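Local coordinates for tail fiber protein (Pseudomonas aeruginosa, PDB 6CL6), which serves as the receptor-binding fiber of the R2 pyocin, a contractile injection system of Pseudomonas aeruginosa, at the interface of chains A and B. Coordinates in Å, arbitrary orientation; residue numbers count along the deposited sequence, not the author numbering. Chains: chain A/B, Tail fiber protein.

All three contacts join chains A and B of a fiber whose deposited assembly holds three copies of the protein. Contact 1 and contact 3 are neighbours, the centres of their C-alpha atoms about 9 Å apart; they share B:Val101, and strand 99-104 runs through both. Contact 2 lies far along the fiber, about 113 Å from contact 1 and about 105 Å from contact 3 between the same kind of centres. The chains therefore meet in at least two well-separated regions, through packed sheet faces and polar loops in one and through short wound segments in the other, which would keep the long fiber together.

Contact 1: the interface of chains A and B. Residues chain A 75, 89, 91, 99; chain B 77, 87, 89, 101.
A:Thr91 and B:Ser87 join their hydroxyls, OG1 to OG at 2.8 Å, in a hydrogen bond in which either hydroxyl may be the donor. Small hydroxyl residues suit this place, for each can give or take a bond while letting the strands come close. In A:Thr91 the hydroxyl stands between the backbone N and the carbonyl carbon (chi1 52°), which aims OG1 at the serine and turns the methyl CG2 toward B:Val101, 3.9 Å from its CG2. The same methyl meets CD1 of B:Ile89, the two side chains crossing at about a right angle.

B:Ile89 is the apolar plug of the patch. Its CG1 lies 3.7 Å from CE of A:Met99, a terminal methyl brought over by a chain that runs extended and then bends at chi3 (-66°). A:Gln75 and B:Ile89 approach from opposite directions, and the amide NE2 borders CD1. The aliphatic part of the glutamine also serves, since CG rests 3.6 Å from SD of B:Met77, the two side chains crossing nearly square. Flexible methionines suit such a seam because they fit their shape to the branched isoleucine and the glutamine stem. Behind the first shell, A:Ile89 shares strand 85-92 with A:Thr91 and borders CD1 of B:Ile89 more distantly, CG2 at 4.5 Å. Strands 72-79, 85-92 and 99-104 of both chains thus pack side chain against side chain, helping to hold the subunits together in the fiber.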
loop_
_atom_site.group_PDB
_atom_site.type_symbol
_atom_site.label_atom_id
_atom_site.label_comp_id
_atom_site.label_asym_id
_atom_site.label_seq_id
_atom_site.Cartn_x
_atom_site.Cartn_y
_atom_site.Cartn_z
ATOM N N GLN A 75 -16.045 -11.170 67.907
ATOM C CA GLN A 75 -16.467 -10.134 68.846
ATOM C C GLN A 75 -17.938 -9.814 68.620
ATOM O O GLN A 75 -18.398 -9.755 67.480
ATOM C CB GLN A 75 -15.644 -8.856 68.692
ATOM C CG GLN A 75 -14.163 -8.988 68.780
ATOM C CD GLN A 75 -13.482 -7.696 68.367
ATOM O OE1 GLN A 75 -13.630 -6.674 69.024
ATOM N NE2 GLN A 75 -12.773 -7.734 67.242
ATOM N N ILE A 89 -17.821 -8.868 64.626
ATOM C CA ILE A 89 -16.570 -8.790 63.891
ATOM C C ILE A 89 -15.836 -10.109 64.069
ATOM O O ILE A 89 -15.572 -10.522 65.205
ATOM C CB ILE A 89 -15.677 -7.635 64.391
ATOM C CG1 ILE A 89 -16.380 -6.304 64.234
ATOM C CG2 ILE A 89 -14.326 -7.686 63.682
ATOM C CD1 ILE A 89 -15.761 -5.205 65.012
ATOM N N THR A 91 -12.412 -12.393 63.166
ATOM C CA THR A 91 -11.023 -12.383 62.740
ATOM C C THR A 91 -10.484 -13.804 62.815
ATOM O O THR A 91 -10.883 -14.589 63.675
ATOM C CB THR A 91 -10.182 -11.439 63.582
ATOM O OG1 THR A 91 -10.388 -11.737 64.978
ATOM C CG2 THR A 91 -10.608 -9.997 63.303
ATOM N N MET A 99 -10.567 -10.684 58.083
ATOM C CA MET A 99 -11.605 -10.060 58.917
ATOM C C MET A 99 -12.914 -9.961 58.159
ATOM O O MET A 99 -12.927 -9.655 56.953
ATOM C CB MET A 99 -11.183 -8.647 59.350
ATOM C CG MET A 99 -12.212 -7.900 60.195
ATOM S SD MET A 99 -11.767 -6.167 60.544
ATOM C CE MET A 99 -10.337 -6.412 61.573
ATOM N N MET B 77 -6.925 -10.721 71.067
ATOM C CA MET B 77 -7.874 -11.730 71.492
ATOM C C MET B 77 -7.096 -13.025 71.578
ATOM O O MET B 77 -6.346 -13.340 70.653
ATOM C CB MET B 77 -9.036 -11.824 70.532
ATOM C CG MET B 77 -9.865 -10.559 70.450
ATOM S SD MET B 77 -10.843 -10.443 68.938
ATOM C CE MET B 77 -9.673 -9.760 67.757
ATOM N N SER B 87 -5.308 -13.221 67.987
ATOM C CA SER B 87 -5.718 -12.415 66.839
ATOM C C SER B 87 -5.574 -10.960 67.242
ATOM O O SER B 87 -5.828 -10.603 68.402
ATOM C CB SER B 87 -7.138 -12.707 66.421
ATOM O OG SER B 87 -7.682 -11.664 65.616
ATOM N N ILE B 89 -6.135 -6.720 65.924
ATOM C CA ILE B 89 -6.620 -5.668 65.067
ATOM C C ILE B 89 -5.841 -4.403 65.425
ATOM O O ILE B 89 -5.863 -3.962 66.583
ATOM C CB ILE B 89 -8.116 -5.431 65.253
ATOM C CG1 ILE B 89 -8.919 -6.708 64.967
ATOM C CG2 ILE B 89 -8.641 -4.299 64.384
ATOM C CD1 ILE B 89 -10.333 -6.627 65.438
ATOM N N VAL B 101 -5.088 -6.350 60.333
ATOM C CA VAL B 101 -5.336 -7.554 61.115
ATOM C C VAL B 101 -4.207 -8.567 60.908
ATOM O O VAL B 101 -3.615 -8.649 59.838
ATOM C CB VAL B 101 -6.713 -8.137 60.702
ATOM C CG1 VAL B 101 -6.704 -8.605 59.261
ATOM C CG2 VAL B 101 -7.116 -9.295 61.626
#

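Contact 2: the interface of chains A and B. Residues chain A 245, 247, 250, 255; chain B 250, 255.
Strand 245-246 and the 3-10 helix 247-249 of chain A meet strand 250-252 of chain B and the loop that carries B:Leu255; strand 250-252 and the Leu255 loop of chain A also meet their counterparts in chain B. A:His245 and B:Leu250 form a parallel beta bridge between the chains. Beside it, CB of the histidine touches CD2 of B:Leu250 at 3.8 Å, its imidazole being left to the iron(III) ion that this residue binds.

The two Leu250 side chains reach toward each other tip to tip, with their CD1 methyls 3.7 Å apart. Leucine suits this spot, as its forked end spreads methyls over a neighbour: CD2 of B:Leu250 also rests on CD1 of A:Leu250. Further along, A:Val247 pushes CG1, anti to its backbone N (chi1 171°), into B:Leu255, where it packs tightly against both CA and CD1, each at 3.4 Å. The short, beta-branched valine can bring a methyl right up to the leucine backbone. B:Leu255 in turn sets CD2 against CD2 of A:Leu255 at 3.6 Å, the side chains crossing obliquely.

The patch is a small apolar core in a slender, wound stretch of the fiber, ahead of helix 267-274 in the sequence; it includes A:His245, which with His243 belongs to the iron(III) site.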
loop_
_atom_site.group_PDB
_atom_site.type_symbol
_atom_site.label_atom_id
_atom_site.label_comp_id
_atom_site.label_asym_id
_atom_site.label_seq_id
_atom_site.Cartn_x
_atom_site.Cartn_y
_atom_site.Cartn_z
ATOM N N HIS A 245 1.086 -1.096 -41.462
ATOM C CA HIS A 245 1.208 0.345 -41.615
ATOM C C HIS A 245 0.704 0.760 -42.988
ATOM O O HIS A 245 0.729 -0.021 -43.945
ATOM C CB HIS A 245 2.659 0.828 -41.468
ATOM C CG HIS A 245 3.086 1.074 -40.056
ATOM N ND1 HIS A 245 2.561 2.092 -39.294
ATOM C CD2 HIS A 245 3.991 0.442 -39.272
ATOM C CE1 HIS A 245 3.124 2.073 -38.100
ATOM N NE2 HIS A 245 3.992 1.082 -38.061
ATOM N N VAL A 247 1.581 3.464 -46.005
ATOM C CA VAL A 247 2.837 4.051 -46.446
ATOM C C VAL A 247 2.927 5.510 -46.037
ATOM O O VAL A 247 4.031 6.056 -45.898
ATOM C CB VAL A 247 2.974 3.878 -47.977
ATOM C CG1 VAL A 247 4.147 4.668 -48.495
ATOM C CG2 VAL A 247 3.119 2.409 -48.327
ATOM N N LEU A 250 5.332 6.469 -43.329
ATOM C CA LEU A 250 6.762 6.592 -43.606
ATOM C C LEU A 250 7.041 8.067 -43.888
ATOM O O LEU A 250 6.664 8.582 -44.944
ATOM C CB LEU A 250 7.156 5.690 -44.768
ATOM C CG LEU A 250 6.920 4.213 -44.491
ATOM C CD1 LEU A 250 6.952 3.374 -45.762
ATOM C CD2 LEU A 250 7.947 3.727 -43.487
ATOM N N LEU A 255 13.897 5.236 -49.414
ATOM C CA LEU A 255 13.931 3.790 -49.575
ATOM C C LEU A 255 14.982 3.389 -50.605
ATOM O O LEU A 255 15.015 3.954 -51.712
ATOM C CB LEU A 255 12.554 3.294 -50.024
ATOM C CG LEU A 255 12.319 1.798 -49.926
ATOM C CD1 LEU A 255 12.313 1.431 -48.439
ATOM C CD2 LEU A 255 11.011 1.407 -50.587
ATOM N N LEU B 250 3.587 -3.179 -44.899
ATOM C CA LEU B 250 3.037 -1.976 -45.518
ATOM C C LEU B 250 1.898 -2.415 -46.425
ATOM O O LEU B 250 2.125 -2.921 -47.528
ATOM C CB LEU B 250 4.108 -1.234 -46.302
ATOM C CG LEU B 250 5.266 -0.703 -45.463
ATOM C CD1 LEU B 250 6.379 -0.254 -46.398
ATOM C CD2 LEU B 250 4.826 0.435 -44.551
ATOM N N LEU B 255 3.915 4.851 -52.009
ATOM C CA LEU B 255 5.113 5.565 -51.589
ATOM C C LEU B 255 5.458 6.655 -52.596
ATOM O O LEU B 255 5.543 6.373 -53.795
ATOM C CB LEU B 255 6.280 4.589 -51.455
ATOM C CG LEU B 255 7.557 5.126 -50.805
ATOM C CD1 LEU B 255 7.349 5.382 -49.303
ATOM C CD2 LEU B 255 8.746 4.186 -51.045
#

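Contact 3: the interface of chains A and B. Residues chain A 97-98, 121, 123; chain B 101-102, 116, 118-119.
The loop of chain A just before strand 99-104, with the loop and 3-10 helix at 121-124, faces strands 99-104 and 118-119 of chain B and the loop at B:Pro116. A:Ser97 bonds directly across the contact: its hydroxyl OG donates to the carbonyl O of B:Pro116 at 3.0 Å, arriving nearly along the C=O axis (160° at the oxygen). This small side chain fits close to the partner's backbone, where CB of A:Ser97 lies 3.8 Å from CA of B:Arg102.

B:Gln118 adds a link through water. Its CG, anti to the backbone N (chi1 174°), lies 3.7 Å from CB of A:Asp121; the bend at chi2 (70°) then turns the amide back, its plane close to parallel with the carboxylate. NE2 of B:Gln118 and the backbone O of A:Ser97 both hydrogen-bond water 1, at 2.9 and 2.7 Å, so that the water bridges the two chains. OE1 receives the backbone N of B:Arg119 at 3.0 Å on an in-plane lone pair, which would fix the amide's rotation and present NE2 to the water. Glutamine suits the role, having both a donor and an acceptor on a flexible stem.

B:Val101 adds apolar cover, turning CG1 toward the backbone of A:Ser97. Strands 99-104 and 118-119 here border the neighbouring chain, about 9 Å from contact 1 between C-alpha centres, with B:Val101 in common.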
loop_
_atom_site.group_PDB
_atom_site.type_symbol
_atom_site.label_atom_id
_atom_site.label_comp_id
_atom_site.label_asym_id
_atom_site.label_seq_id
_atom_site.Cartn_x
_atom_site.Cartn_y
_atom_site.Cartn_z
ATOM N N SER A 97 -4.689 -14.097 57.552
ATOM C CA SER A 97 -5.102 -12.927 58.341
ATOM C C SER A 97 -6.295 -12.299 57.637
ATOM O O SER A 97 -6.129 -11.585 56.637
ATOM C CB SER A 97 -3.962 -11.892 58.455
ATOM O OG SER A 97 -2.837 -12.437 59.138
ATOM N N GLU A 98 -7.498 -12.592 58.143
ATOM C CA GLU A 98 -8.742 -12.167 57.527
ATOM C C GLU A 98 -9.695 -11.584 58.557
ATOM O O GLU A 98 -9.684 -11.978 59.722
ATOM C CB GLU A 98 -9.459 -13.329 56.843
ATOM C CG GLU A 98 -8.726 -13.865 55.662
ATOM C CD GLU A 98 -9.349 -15.111 55.070
ATOM O OE1 GLU A 98 -10.591 -15.254 55.078
ATOM O OE2 GLU A 98 -8.568 -15.970 54.620
ATOM N N ASP A 121 -11.006 -7.385 55.185
ATOM C CA ASP A 121 -9.639 -7.266 54.748
ATOM C C ASP A 121 -9.591 -7.164 53.207
ATOM O O ASP A 121 -10.455 -7.668 52.495
ATOM C CB ASP A 121 -8.817 -8.434 55.255
ATOM C CG ASP A 121 -9.170 -9.745 54.595
ATOM O OD1 ASP A 121 -10.128 -10.415 55.063
ATOM O OD2 ASP A 121 -8.512 -10.098 53.599
ATOM N N GLY A 123 -7.916 -8.513 51.070
ATOM C CA GLY A 123 -7.811 -9.786 50.372
ATOM C C GLY A 123 -8.999 -10.102 49.468
ATOM O O GLY A 123 -8.903 -10.919 48.546
ATOM N N VAL B 101 -5.088 -6.350 60.333
ATOM C CA VAL B 101 -5.336 -7.554 61.115
ATOM C C VAL B 101 -4.207 -8.567 60.908
ATOM O O VAL B 101 -3.615 -8.649 59.838
ATOM C CB VAL B 101 -6.713 -8.137 60.702
ATOM C CG1 VAL B 101 -6.704 -8.605 59.261
ATOM C CG2 VAL B 101 -7.116 -9.295 61.626
ATOM N N ARG B 102 -3.909 -9.351 61.949
ATOM C CA ARG B 102 -2.969 -10.457 61.847
ATOM C C ARG B 102 -3.324 -11.507 62.902
ATOM O O ARG B 102 -4.320 -11.391 63.621
ATOM C CB ARG B 102 -1.507 -9.991 61.990
ATOM C CG ARG B 102 -1.072 -9.614 63.385
ATOM C CD ARG B 102 0.429 -9.451 63.493
ATOM N NE ARG B 102 0.801 -9.143 64.870
ATOM C CZ ARG B 102 2.038 -9.173 65.357
ATOM N NH1 ARG B 102 3.071 -9.488 64.568
ATOM N NH2 ARG B 102 2.243 -8.919 66.635
ATOM N N PRO B 116 1.896 -12.294 58.609
ATOM C CA PRO B 116 1.960 -10.877 58.247
ATOM C C PRO B 116 0.636 -10.171 58.472
ATOM O O PRO B 116 -0.452 -10.769 58.379
ATOM C CB PRO B 116 2.334 -10.905 56.758
ATOM C CG PRO B 116 3.125 -12.221 56.623
ATOM C CD PRO B 116 2.395 -13.178 57.537
ATOM N N GLN B 118 -2.452 -7.964 57.461
ATOM C CA GLN B 118 -3.258 -7.691 56.272
ATOM C C GLN B 118 -4.037 -6.400 56.492
ATOM O O GLN B 118 -4.640 -6.185 57.559
ATOM C CB GLN B 118 -4.230 -8.810 55.968
ATOM C CG GLN B 118 -5.163 -8.471 54.845
ATOM C CD GLN B 118 -4.472 -8.422 53.503
ATOM O OE1 GLN B 118 -3.803 -7.430 53.172
ATOM N NE2 GLN B 118 -4.683 -9.447 52.701
ATOM N N ARG B 119 -4.056 -5.561 55.485
ATOM C CA ARG B 119 -4.780 -4.292 55.578
ATOM C C ARG B 119 -6.284 -4.481 55.449
ATOM O O ARG B 119 -6.749 -5.382 54.750
ATOM C CB ARG B 119 -4.269 -3.321 54.524
ATOM C CG ARG B 119 -4.908 -1.945 54.664
ATOM C CD ARG B 119 -3.984 -0.958 54.065
ATOM N NE ARG B 119 -4.475 0.399 54.191
ATOM C CZ ARG B 119 -3.828 1.431 53.674
ATOM N NH1 ARG B 119 -2.682 1.223 53.017
ATOM N NH2 ARG B 119 -4.319 2.640 53.794
HETATM O O HOH W 1 -5.736 -11.854 53.949
#